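Local coordinates for lipase, class 3 (Penicillium roqueforti FM164, PDB 6L7N), which probably hydrolyses ester bonds of lipids, as a fungal class 3 lipase of the alpha/beta-hydrolase superfamily, at residues Ile96-Asn101 with Ala110-Trp115; Ala172-Arg177 with Thr199-Pro204. One frame throughout, in Å; residues are numbered along the deposited sequence.

In the fold
Contact 1 and contact 2 differ mainly in how their backbones meet. Contact 1 lies partly buried, with its centre about 17 Å from the centre of the chain, and is a beta hairpin running straight into helix 112-135; three backbone hydrogen bonds join its segments. Contact 2 is buried throughout, about 10 Å from that centre, where the loop after strand 169-173 meets the one after strand 193-198; its segments are joined by van der Waals packing and a CA-H...O contact. The centres of the two contacts are about 17 Å apart, yet they touch: Phe-114 CZ of contact 1 packs on Pro-176 CG of contact 2 at 3.8 Å.

Contact 1. Residues Ile96-Asn101 with Ala110-Trp115; sequences IFVYTN and ADLGFW
Leu-112 sets its forked end against Val-98 and Thr-100 of the facing segment, one methyl to each: CD1 reaches Thr-100 CB at 3.7 Å, while CD2 lies 4.0 Å from Val-98 CG1. The Leu-112 and Val-98 side chains run side by side and point the same way, whereas Thr-100 crosses Leu-112 at about a right angle. Thr-100 OG1 is anti to the backbone N (chi1 -165°), which leaves CG2 between N and the carbonyl carbon; this methyl approaches Trp-115 CD1 at 4.0 Å. Thr-100 and Ala-110 form an antiparallel hydrogen-bonded pair, with N-to-O distances of 2.8 Å both from Thr-100 N to Ala-110 O and from Ala-110 N to Thr-100 O. Beyond it, Leu-112 N donates to Val-98 O over 2.7 Å, so the first residue of helix 112-135 is tied to the partner strand. Asp-111 is the N-cap: its OD1 accepts from Phe-114 N (3.2 Å) through the anti lone pair, at an N-H...O angle of 163°. Its other oxygen, OD2, approaches Phe-97 CD1 at 3.6 Å, with carboxylate and ring planes 66° apart. Tyr-213 stacks on Tyr-99 and also touches Phe-97 and Asp-111. Backbone bonds thus fix the hairpin register while one carboxylate caps the helix that follows, and the helix dipole would probably favour its charged form.

Contact 2. Residues Ala172-Arg177 with Thr199-Pro204; sequences AYASPR and TDDPVP
Asp-201 OD2 is gripped by two outside groups, His-261 ND1 and Tyr-264 OH, and lies 3.6 Å from Ala-174 CB. With Ser-147 and His-261 the aspartate fits the geometry of a Ser-His-Asp triad, as in other lipases of this superfamily. Its CG is anti to the backbone N (chi1 -177°), and OD1 accepts from Val-203 N at 3.0 Å, closing an Asx turn; that donor sits well above the carboxylate plane, 59° out of it. Val-203 and Pro-176 lie side by side and point the same way, CG1 to CG at 4.0 Å. Pro-204 CG packs against Ala-174 C at 3.8 Å, and Pro-204 CA makes a CA-H...O contact of 3.2 Å with Ser-175 O. Ala-174 O, buried here, has no polar partner; Val-203 CG1 lies 3.7 Å from it. Ser-175 OG donates to Pro-176 O over 2.6 Å, a bond within its own loop. Pro-204 O lies over one guanidinium face of Arg-177, whose NE forms a salt bridge with Asp-241. Around this loop pair, Pro-176 rests on helix 148-161 and Val-203 on helix 88-94, while Ala-174 bonds through its backbone to Phe-196 of strand 193-198.

Contact 1. Residues Ile96-Asn101 with Ala110-Trp115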
loop_
_atom_site.group_PDB
_atom_site.type_symbol
_atom_site.label_atom_id
_atom_site.label_comp_id
_atom_site.label_asym_id
_atom_site.label_seq_id
_atom_site.Cartn_x
_atom_site.Cartn_y
_atom_site.Cartn_z
ATOM N N ILE A 96 12.684 -15.722 -0.001
ATOM C CA ILE A 96 13.711 -15.508 -1.003
ATOM C C ILE A 96 13.136 -14.566 -2.050
ATOM O O ILE A 96 11.947 -14.644 -2.379
ATOM C CB ILE A 96 14.118 -16.868 -1.604
ATOM C CG1 ILE A 96 15.020 -17.620 -0.632
ATOM C CG2 ILE A 96 14.752 -16.722 -2.947
ATOM C CD1 ILE A 96 15.960 -16.732 0.120
ATOM N N PHE A 97 13.952 -13.657 -2.555
ATOM C CA PHE A 97 13.467 -12.723 -3.562
ATOM C C PHE A 97 14.037 -13.086 -4.930
ATOM O O PHE A 97 15.009 -13.834 -5.034
ATOM C CB PHE A 97 13.821 -11.304 -3.128
ATOM C CG PHE A 97 13.375 -11.015 -1.728
ATOM C CD1 PHE A 97 12.020 -11.079 -1.406
ATOM C CD2 PHE A 97 14.291 -10.786 -0.716
ATOM C CE1 PHE A 97 11.585 -10.844 -0.111
ATOM C CE2 PHE A 97 13.865 -10.571 0.595
ATOM C CZ PHE A 97 12.506 -10.593 0.895
ATOM N N VAL A 98 13.376 -12.614 -5.988
ATOM C CA VAL A 98 13.806 -12.867 -7.367
ATOM C C VAL A 98 13.467 -11.639 -8.208
ATOM O O VAL A 98 12.369 -11.089 -8.101
ATOM C CB VAL A 98 13.134 -14.124 -7.972
ATOM C CG1 VAL A 98 13.598 -14.342 -9.410
ATOM C CG2 VAL A 98 13.377 -15.375 -7.138
ATOM N N TYR A 99 14.406 -11.211 -9.054
ATOM C CA TYR A 99 14.124 -10.119 -9.972
ATOM C C TYR A 99 13.255 -10.589 -11.138
ATOM O O TYR A 99 13.252 -11.766 -11.515
ATOM C CB TYR A 99 15.411 -9.544 -10.552
ATOM C CG TYR A 99 16.259 -8.779 -9.582
ATOM C CD1 TYR A 99 15.849 -7.551 -9.089
ATOM C CD2 TYR A 99 17.480 -9.279 -9.167
ATOM C CE1 TYR A 99 16.630 -6.846 -8.208
ATOM C CE2 TYR A 99 18.271 -8.579 -8.294
ATOM C CZ TYR A 99 17.840 -7.368 -7.809
ATOM O OH TYR A 99 18.643 -6.676 -6.929
ATOM N N THR A 100 12.539 -9.633 -11.738
ATOM C CA THR A 100 11.869 -9.862 -13.014
ATOM C C THR A 100 11.732 -8.535 -13.747
ATOM O O THR A 100 11.801 -7.459 -13.147
ATOM C CB THR A 100 10.486 -10.513 -12.851
ATOM O OG1 THR A 100 10.050 -11.016 -14.117
ATOM C CG2 THR A 100 9.452 -9.485 -12.381
ATOM N N ASN A 101 11.548 -8.630 -15.068
ATOM C CA ASN A 101 11.421 -7.461 -15.931
ATOM C C ASN A 101 9.946 -7.199 -16.185
ATOM O O ASN A 101 9.326 -7.927 -16.972
ATOM C CB ASN A 101 12.160 -7.684 -17.252
ATOM C CG ASN A 101 12.079 -6.478 -18.197
ATOM O OD1 ASN A 101 11.314 -5.541 -17.983
ATOM N ND2 ASN A 101 12.894 -6.504 -19.248
ATOM N N ALA A 110 11.546 -5.518 -11.171
ATOM C CA ALA A 110 10.652 -5.600 -10.028
ATOM C C ALA A 110 10.845 -6.929 -9.305
ATOM O O ALA A 110 11.400 -7.889 -9.842
ATOM C CB ALA A 110 9.175 -5.457 -10.446
ATOM N N ASP A 111 10.391 -6.959 -8.062
ATOM C CA ASP A 111 10.322 -8.194 -7.296
ATOM C C ASP A 111 9.306 -9.131 -7.926
ATOM O O ASP A 111 8.146 -8.757 -8.122
ATOM C CB ASP A 111 9.907 -7.907 -5.855
ATOM C CG ASP A 111 9.783 -9.152 -5.037
ATOM O OD1 ASP A 111 8.737 -9.864 -5.074
ATOM O OD2 ASP A 111 10.763 -9.438 -4.355
ATOM N N LEU A 112 9.735 -10.356 -8.222
ATOM C CA LEU A 112 8.897 -11.263 -9.006
ATOM C C LEU A 112 7.584 -11.595 -8.300
ATOM O O LEU A 112 6.533 -11.690 -8.947
ATOM C CB LEU A 112 9.670 -12.545 -9.305
ATOM C CG LEU A 112 8.849 -13.659 -9.968
ATOM C CD1 LEU A 112 8.351 -13.200 -11.341
ATOM C CD2 LEU A 112 9.658 -14.941 -10.054
ATOM N N GLY A 113 7.626 -11.830 -6.988
ATOM C CA GLY A 113 6.402 -12.213 -6.288
ATOM C C GLY A 113 5.341 -11.135 -6.362
ATOM O O GLY A 113 4.178 -11.395 -6.700
ATOM N N PHE A 114 5.736 -9.896 -6.067
ATOM C CA PHE A 114 4.773 -8.801 -6.050
ATOM C C PHE A 114 4.249 -8.514 -7.454
ATOM O O PHE A 114 3.038 -8.345 -7.658
ATOM C CB PHE A 114 5.418 -7.548 -5.454
ATOM C CG PHE A 114 5.976 -7.742 -4.069
ATOM C CD1 PHE A 114 5.321 -8.551 -3.142
ATOM C CD2 PHE A 114 7.129 -7.085 -3.679
ATOM C CE1 PHE A 114 5.828 -8.712 -1.862
ATOM C CE2 PHE A 114 7.645 -7.247 -2.388
ATOM C CZ PHE A 114 6.994 -8.070 -1.485
ATOM N N TRP A 115 5.159 -8.423 -8.434
ATOM C CA TRP A 115 4.729 -8.186 -9.807
ATOM C C TRP A 115 3.790 -9.284 -10.270
ATOM O O TRP A 115 2.788 -9.010 -10.934
ATOM C CB TRP A 115 5.937 -8.103 -10.744
ATOM C CG TRP A 115 5.524 -7.823 -12.138
ATOM C CD1 TRP A 115 5.578 -8.674 -13.211
ATOM C CD2 TRP A 115 4.949 -6.612 -12.612
ATOM N NE1 TRP A 115 5.092 -8.046 -14.335
ATOM C CE2 TRP A 115 4.682 -6.784 -13.984
ATOM C CE3 TRP A 115 4.632 -5.390 -12.011
ATOM C CZ2 TRP A 115 4.112 -5.780 -14.757
ATOM C CZ3 TRP A 115 4.075 -4.394 -12.788
ATOM C CH2 TRP A 115 3.818 -4.601 -14.146
#

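Contact 2. Residues Ala172-Arg177 with Thr199-Pro204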
loop_
_atom_site.group_PDB
_atom_site.type_symbol
_atom_site.label_atom_id
_atom_site.label_comp_id
_atom_site.label_asym_id
_atom_site.label_seq_id
_atom_site.Cartn_x
_atom_site.Cartn_y
_atom_site.Cartn_z
ATOM N N ALA A 172 1.058 3.711 0.405
ATOM C CA ALA A 172 1.687 2.411 0.604
ATOM C C ALA A 172 2.184 2.362 2.044
ATOM O O ALA A 172 3.252 2.897 2.356
ATOM C CB ALA A 172 2.816 2.196 -0.404
ATOM N N TYR A 173 1.401 1.754 2.931
ATOM C CA TYR A 173 1.754 1.708 4.342
ATOM C C TYR A 173 2.572 0.454 4.612
ATOM O O TYR A 173 2.143 -0.654 4.278
ATOM C CB TYR A 173 0.494 1.730 5.211
ATOM C CG TYR A 173 -0.329 2.987 5.005
ATOM C CD1 TYR A 173 -1.224 3.087 3.954
ATOM C CD2 TYR A 173 -0.178 4.074 5.854
ATOM C CE1 TYR A 173 -1.974 4.267 3.754
ATOM C CE2 TYR A 173 -0.915 5.240 5.673
ATOM C CZ TYR A 173 -1.807 5.332 4.621
ATOM O OH TYR A 173 -2.542 6.505 4.440
ATOM N N ALA A 174 3.755 0.636 5.205
ATOM C CA ALA A 174 4.604 -0.468 5.640
ATOM C C ALA A 174 5.081 -1.321 4.469
ATOM O O ALA A 174 5.237 -2.538 4.597
ATOM C CB ALA A 174 3.890 -1.344 6.674
ATOM N N SER A 175 5.318 -0.694 3.327
ATOM C CA SER A 175 5.617 -1.439 2.109
ATOM C C SER A 175 7.044 -1.984 2.131
ATOM O O SER A 175 7.967 -1.277 2.532
ATOM C CB SER A 175 5.460 -0.542 0.879
ATOM O OG SER A 175 5.900 -1.231 -0.288
ATOM N N PRO A 176 7.249 -3.214 1.657
ATOM C CA PRO A 176 8.600 -3.661 1.290
ATOM C C PRO A 176 9.130 -2.817 0.139
ATOM O O PRO A 176 8.391 -2.076 -0.510
ATOM C CB PRO A 176 8.399 -5.116 0.850
ATOM C CG PRO A 176 6.999 -5.500 1.288
ATOM C CD PRO A 176 6.215 -4.225 1.364
ATOM N N ARG A 177 10.425 -2.951 -0.145
ATOM C CA ARG A 177 10.926 -2.498 -1.434
ATOM C C ARG A 177 10.389 -3.414 -2.530
ATOM O O ARG A 177 10.167 -4.611 -2.318
ATOM C CB ARG A 177 12.460 -2.492 -1.454
ATOM C CG ARG A 177 13.067 -1.597 -0.382
ATOM C CD ARG A 177 14.598 -1.492 -0.545
ATOM N NE ARG A 177 15.140 -0.465 0.347
ATOM C CZ ARG A 177 15.548 -0.681 1.593
ATOM N NH1 ARG A 177 15.486 -1.894 2.130
ATOM N NH2 ARG A 177 16.023 0.323 2.309
ATOM N N THR A 199 8.776 3.308 12.965
ATOM C CA THR A 199 9.918 3.021 13.828
ATOM C C THR A 199 10.823 1.983 13.177
ATOM O O THR A 199 11.390 2.259 12.111
ATOM C CB THR A 199 9.458 2.595 15.239
ATOM O OG1 THR A 199 8.517 1.513 15.169
ATOM C CG2 THR A 199 8.791 3.767 15.941
ATOM N N ASP A 200 10.928 0.786 13.767
ATOM C CA ASP A 200 11.871 -0.232 13.315
ATOM C C ASP A 200 11.185 -1.460 12.702
ATOM O O ASP A 200 11.778 -2.541 12.664
ATOM C CB ASP A 200 12.805 -0.651 14.460
ATOM C CG ASP A 200 12.066 -1.083 15.732
ATOM O OD1 ASP A 200 10.845 -1.350 15.693
ATOM O OD2 ASP A 200 12.737 -1.156 16.792
ATOM N N ASP A 201 9.949 -1.307 12.208
ATOM C CA ASP A 201 9.249 -2.336 11.433
ATOM C C ASP A 201 10.220 -3.046 10.490
ATOM O O ASP A 201 10.907 -2.388 9.701
ATOM C CB ASP A 201 8.109 -1.662 10.663
ATOM C CG ASP A 201 7.252 -2.627 9.854
ATOM O OD1 ASP A 201 7.483 -3.855 9.871
ATOM O OD2 ASP A 201 6.344 -2.119 9.151
ATOM N N PRO A 202 10.349 -4.377 10.572
ATOM C CA PRO A 202 11.290 -5.073 9.673
ATOM C C PRO A 202 10.811 -5.167 8.239
ATOM O O PRO A 202 11.635 -5.306 7.324
ATOM C CB PRO A 202 11.410 -6.467 10.300
ATOM C CG PRO A 202 10.140 -6.646 11.067
ATOM C CD PRO A 202 9.806 -5.274 11.604
ATOM N N VAL A 203 9.510 -5.087 8.000
ATOM C CA VAL A 203 9.010 -5.385 6.663
ATOM C C VAL A 203 9.484 -4.349 5.643
ATOM O O VAL A 203 9.938 -4.753 4.564
ATOM C CB VAL A 203 7.486 -5.543 6.680
ATOM C CG1 VAL A 203 6.942 -5.697 5.258
ATOM C CG2 VAL A 203 7.130 -6.756 7.539
ATOM N N PRO A 204 9.437 -3.038 5.912
ATOM C CA PRO A 204 9.996 -2.080 4.939
ATOM C C PRO A 204 11.501 -2.172 4.767
ATOM O O PRO A 204 12.056 -1.436 3.944
ATOM C CB PRO A 204 9.605 -0.712 5.523
ATOM C CG PRO A 204 8.394 -0.997 6.358
ATOM C CD PRO A 204 8.664 -2.340 6.953
#